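Local coordinates for dual specificity protein phosphatase 14 (Homo sapiens, PDB 2WGP) that dephosphorylates tyrosine, serine and threonine residues of proteins, inactivating the MAP kinases ERK, JNK and p38 and damping T-cell receptor signalling through TAB1, at residues A[79-85]-A[150-156]. Sequence-based numbering, arbitrary orientation.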
ATOM      1  N   ASP A  79      11.904   5.092  15.827  1.00 25.28           N
ATOM      2  CA  ASP A  79      11.080   6.269  15.595  1.00 25.15           C
ATOM      3  C   ASP A  79      10.456   6.189  14.192  1.00 25.18           C
ATOM      4  O   ASP A  79      10.887   6.882  13.247  1.00 25.16           O
ATOM      5  CB  ASP A  79      11.880   7.569  15.795  1.00 25.52           C
ATOM      6  CG  ASP A  79      11.027   8.833  15.603  1.00 23.21           C
ATOM      7  OD1 ASP A  79       9.801   8.728  15.714  1.00 21.32           O
ATOM      8  OD2 ASP A  79      11.597   9.927  15.286  1.00 21.42           O
ATOM      9  N   MET A  80       9.433   5.342  14.076  1.00 24.67           N
ATOM     10  CA  MET A  80       8.797   5.054  12.802  1.00 25.69           C
ATOM     11  C   MET A  80       7.284   5.058  13.015  1.00 25.28           C
ATOM     12  O   MET A  80       6.813   4.665  14.074  1.00 24.38           O
ATOM     13  CB  MET A  80       9.256   3.682  12.262  1.00 25.93           C
ATOM     14  CG  MET A  80      10.726   3.624  11.859  1.00 28.42           C
ATOM     15  SD  MET A  80      11.004   4.709  10.453  1.00 32.32           S
ATOM     16  CE  MET A  80      10.119   3.787   9.181  1.00 33.48           C
ATOM     17  N   PRO A  81       6.519   5.521  12.012  1.00 25.72           N
ATOM     18  CA  PRO A  81       5.060   5.649  12.219  1.00 25.77           C
ATOM     19  C   PRO A  81       4.346   4.327  12.538  1.00 25.22           C
ATOM     20  O   PRO A  81       3.348   4.325  13.249  1.00 25.54           O
ATOM     21  CB  PRO A  81       4.564   6.209  10.891  1.00 25.43           C
ATOM     22  CG  PRO A  81       5.760   6.805  10.260  1.00 28.41           C
ATOM     23  CD  PRO A  81       6.915   5.979  10.672  1.00 26.64           C
ATOM     24  N   HIS A  82       4.867   3.209  12.061  1.00 24.88           N
ATOM     25  CA  HIS A  82       4.259   1.888  12.403  1.00 25.28           C
ATOM     26  C   HIS A  82       4.855   1.194  13.637  1.00 24.84           C
ATOM     27  O   HIS A  82       4.441   0.093  13.984  1.00 24.45           O
ATOM     28  CB  HIS A  82       4.236   0.961  11.188  1.00 26.37           C
ATOM     29  CG  HIS A  82       3.387   1.488  10.077  1.00 29.77           C
ATOM     30  ND1 HIS A  82       3.860   1.666   8.798  1.00 34.03           N
ATOM     31  CD2 HIS A  82       2.114   1.949  10.076  1.00 31.95           C
ATOM     32  CE1 HIS A  82       2.905   2.190   8.048  1.00 35.06           C
ATOM     33  NE2 HIS A  82       1.838   2.374   8.803  1.00 34.85           N
ATOM     34  N   ALA A  83       5.807   1.827  14.318  1.00 23.88           N
ATOM     35  CA  ALA A  83       6.272   1.290  15.596  1.00 23.78           C
ATOM     36  C   ALA A  83       5.095   1.397  16.566  1.00 23.69           C
ATOM     37  O   ALA A  83       4.509   2.495  16.728  1.00 23.92           O
ATOM     38  CB  ALA A  83       7.468   2.061  16.129  1.00 23.39           C
ATOM     39  N   PRO A  84       4.743   0.275  17.224  1.00 23.78           N
ATOM     40  CA  PRO A  84       3.555   0.236  18.094  1.00 23.77           C
ATOM     41  C   PRO A  84       3.846   0.779  19.492  1.00 23.77           C
ATOM     42  O   PRO A  84       3.678   0.070  20.509  1.00 23.61           O
ATOM     43  CB  PRO A  84       3.215  -1.266  18.136  1.00 23.89           C
ATOM     44  CG  PRO A  84       4.542  -1.911  18.073  1.00 24.78           C
ATOM     45  CD  PRO A  84       5.385  -1.057  17.146  1.00 24.92           C
ATOM     46  N   ILE A  85       4.247   2.049  19.527  1.00 23.43           N
ATOM     47  CA  ILE A  85       4.591   2.754  20.760  1.00 23.31           C
ATOM     48  C   ILE A  85       3.444   2.761  21.797  1.00 22.80           C
ATOM     49  O   ILE A  85       3.683   2.722  23.014  1.00 22.22           O
ATOM     50  CB  ILE A  85       5.072   4.189  20.450  1.00 24.23           C
ATOM     51  CG1 ILE A  85       5.663   4.864  21.692  1.00 25.19           C
ATOM     52  CG2 ILE A  85       3.919   5.059  19.905  1.00 24.61           C
ATOM     53  CD1 ILE A  85       6.531   6.074  21.358  1.00 25.40           C
ATOM     54  N   ASN A 150       6.020  11.580  15.438  1.00 23.07           N
ATOM     55  CA  ASN A 150       5.776  11.263  14.049  1.00 22.49           C
ATOM     56  C   ASN A 150       4.270  11.046  13.825  1.00 22.55           C
ATOM     57  O   ASN A 150       3.530  10.970  14.786  1.00 22.62           O
ATOM     58  CB  ASN A 150       6.670  10.113  13.573  1.00 22.92           C
ATOM     59  CG  ASN A 150       6.232   8.763  14.067  1.00 21.25           C
ATOM     60  OD1 ASN A 150       5.077   8.373  13.913  1.00 23.37           O
ATOM     61  ND2 ASN A 150       7.176   8.005  14.601  1.00 24.90           N
ATOM     62  N   VAL A 151       3.794  11.005  12.580  1.00 23.47           N
ATOM     63  CA  VAL A 151       2.325  10.972  12.369  1.00 23.48           C
ATOM     64  C   VAL A 151       1.638   9.693  12.862  1.00 23.51           C
ATOM     65  O   VAL A 151       0.470   9.751  13.277  1.00 23.49           O
ATOM     66  CB  VAL A 151       1.921  11.285  10.917  1.00 24.03           C
ATOM     67  CG1 VAL A 151       2.307  12.758  10.598  1.00 24.68           C
ATOM     68  CG2 VAL A 151       2.541  10.262   9.941  1.00 25.50           C
ATOM     69  N   GLY A 152       2.354   8.560  12.829  1.00 22.20           N
ATOM     70  CA  GLY A 152       1.823   7.300  13.368  1.00 22.27           C
ATOM     71  C   GLY A 152       1.652   7.344  14.877  1.00 22.39           C
ATOM     72  O   GLY A 152       0.622   6.894  15.440  1.00 22.74           O
ATOM     73  N   PHE A 153       2.639   7.934  15.545  1.00 22.72           N
ATOM     74  CA  PHE A 153       2.554   8.166  16.973  1.00 21.78           C
ATOM     75  C   PHE A 153       1.336   9.042  17.309  1.00 21.80           C
ATOM     76  O   PHE A 153       0.652   8.786  18.297  1.00 20.75           O
ATOM     77  CB  PHE A 153       3.857   8.788  17.518  1.00 22.22           C
ATOM     78  CG  PHE A 153       5.075   7.861  17.488  1.00 21.89           C
ATOM     79  CD1 PHE A 153       6.311   8.337  17.919  1.00 23.62           C
ATOM     80  CD2 PHE A 153       4.993   6.537  17.081  1.00 22.96           C
ATOM     81  CE1 PHE A 153       7.435   7.528  17.936  1.00 21.74           C
ATOM     82  CE2 PHE A 153       6.130   5.705  17.087  1.00 23.05           C
ATOM     83  CZ  PHE A 153       7.351   6.206  17.513  1.00 20.53           C
ATOM     84  N   TRP A 154       1.099  10.094  16.526  1.00 21.43           N
ATOM     85  CA  TRP A 154      -0.115  10.897  16.640  1.00 21.91           C
ATOM     86  C   TRP A 154      -1.412  10.081  16.525  1.00 22.00           C
ATOM     87  O   TRP A 154      -2.287  10.244  17.361  1.00 22.63           O
ATOM     88  CB  TRP A 154      -0.107  12.078  15.656  1.00 21.50           C
ATOM     89  CG  TRP A 154       0.581  13.261  16.240  1.00 21.76           C
ATOM     90  CD1 TRP A 154       1.804  13.734  15.911  1.00 22.31           C
ATOM     91  CD2 TRP A 154       0.083  14.112  17.278  1.00 19.50           C
ATOM     92  NE1 TRP A 154       2.109  14.834  16.668  1.00 24.06           N
ATOM     93  CE2 TRP A 154       1.073  15.085  17.526  1.00 23.12           C
ATOM     94  CE3 TRP A 154      -1.104  14.143  18.030  1.00 21.51           C
ATOM     95  CZ2 TRP A 154       0.915  16.092  18.488  1.00 23.61           C
ATOM     96  CZ3 TRP A 154      -1.264  15.161  18.975  1.00 21.51           C
ATOM     97  CH2 TRP A 154      -0.259  16.115  19.192  1.00 22.24           C
ATOM     98  N   ARG A 155      -1.538   9.240  15.502  1.00 22.78           N
ATOM     99  CA  ARG A 155      -2.696   8.317  15.380  1.00 23.43           C
ATOM    100  C   ARG A 155      -2.886   7.513  16.674  1.00 23.44           C
ATOM    101  O   ARG A 155      -3.990   7.392  17.188  1.00 21.91           O
ATOM    102  CB  ARG A 155      -2.555   7.356  14.196  1.00 23.78           C
ATOM    103  CG  ARG A 155      -2.628   8.016  12.845  1.00 29.14           C
ATOM    104  CD  ARG A 155      -2.781   6.992  11.710  1.00 34.06           C
ATOM    105  NE  ARG A 155      -1.600   6.144  11.499  1.00 38.64           N
ATOM    106  CZ  ARG A 155      -0.536   6.437  10.737  1.00 42.12           C
ATOM    107  NH1 ARG A 155      -0.441   7.598  10.087  1.00 44.67           N
ATOM    108  NH2 ARG A 155       0.450   5.552  10.639  1.00 42.58           N
ATOM    109  N   GLN A 156      -1.783   7.039  17.229  1.00 22.86           N
ATOM    110  CA  GLN A 156      -1.842   6.194  18.414  1.00 23.40           C
ATOM    111  C   GLN A 156      -2.223   6.997  19.649  1.00 23.15           C
ATOM    112  O   GLN A 156      -3.030   6.538  20.464  1.00 24.67           O
ATOM    113  CB  GLN A 156      -0.517   5.441  18.591  1.00 22.59           C
ATOM    114  CG  GLN A 156      -0.222   4.446  17.463  1.00 23.86           C
ATOM    115  CD  GLN A 156       1.092   3.710  17.625  1.00 24.13           C
ATOM    116  OE1 GLN A 156       1.340   3.094  18.670  1.00 23.81           O
ATOM    117  NE2 GLN A 156       1.935   3.722  16.573  1.00 26.70           N
TER
HETATM  118  O   HOH W   1       0.800   3.756  13.471  1.00 40.71           O
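In the dual-specificity phosphatase fold, the loop after strand 71-74 packs here on the N-terminal turns of helix 151-165. In related enzymes this loop carries the general acid. Consistent with that, the Asp79 side chain lies about 7 Å from that of the catalytic Cys110 and about 3 Å from a bound phosphate ion. Asp79 adopts chi1 t, and its OD1 accepts hydrogen bonds from Asn150 ND2 (2.9 Å) and from the Ser115 hydroxyl. Asn150 is the N-cap. With chi1 p, its side chain turns back over the helix start, so Asn150 OD1 accepts from Phe153 N at 3.0 Å. Met80 to Ala83 form a type I turn. The Phe153 ring, with chi1 m, lies against this turn, with Ala83 O at its edge and Phe153 CE2 4.0 Å from Ala83 CB. Ile85, with both chi angles t, lays CD1 over one face of the Phe153 ring in a CH-pi contact, 4.0 Å from its centroid. Gln156 (m, t) extends to the loop. Gln156 NE2 donates to Ala83 O at 2.9 Å, and Gln156 OE1 accepts from Gly86 N. A water donates to Pro81 O and weakly links it to Arg155 NH2 and Gln156 NE2. At Gly152 a CB would clash with Pro81 O. The glycine allows close approach instead: Gly152 CA makes a C-H...O contact with Pro81 O at 3.3 Å.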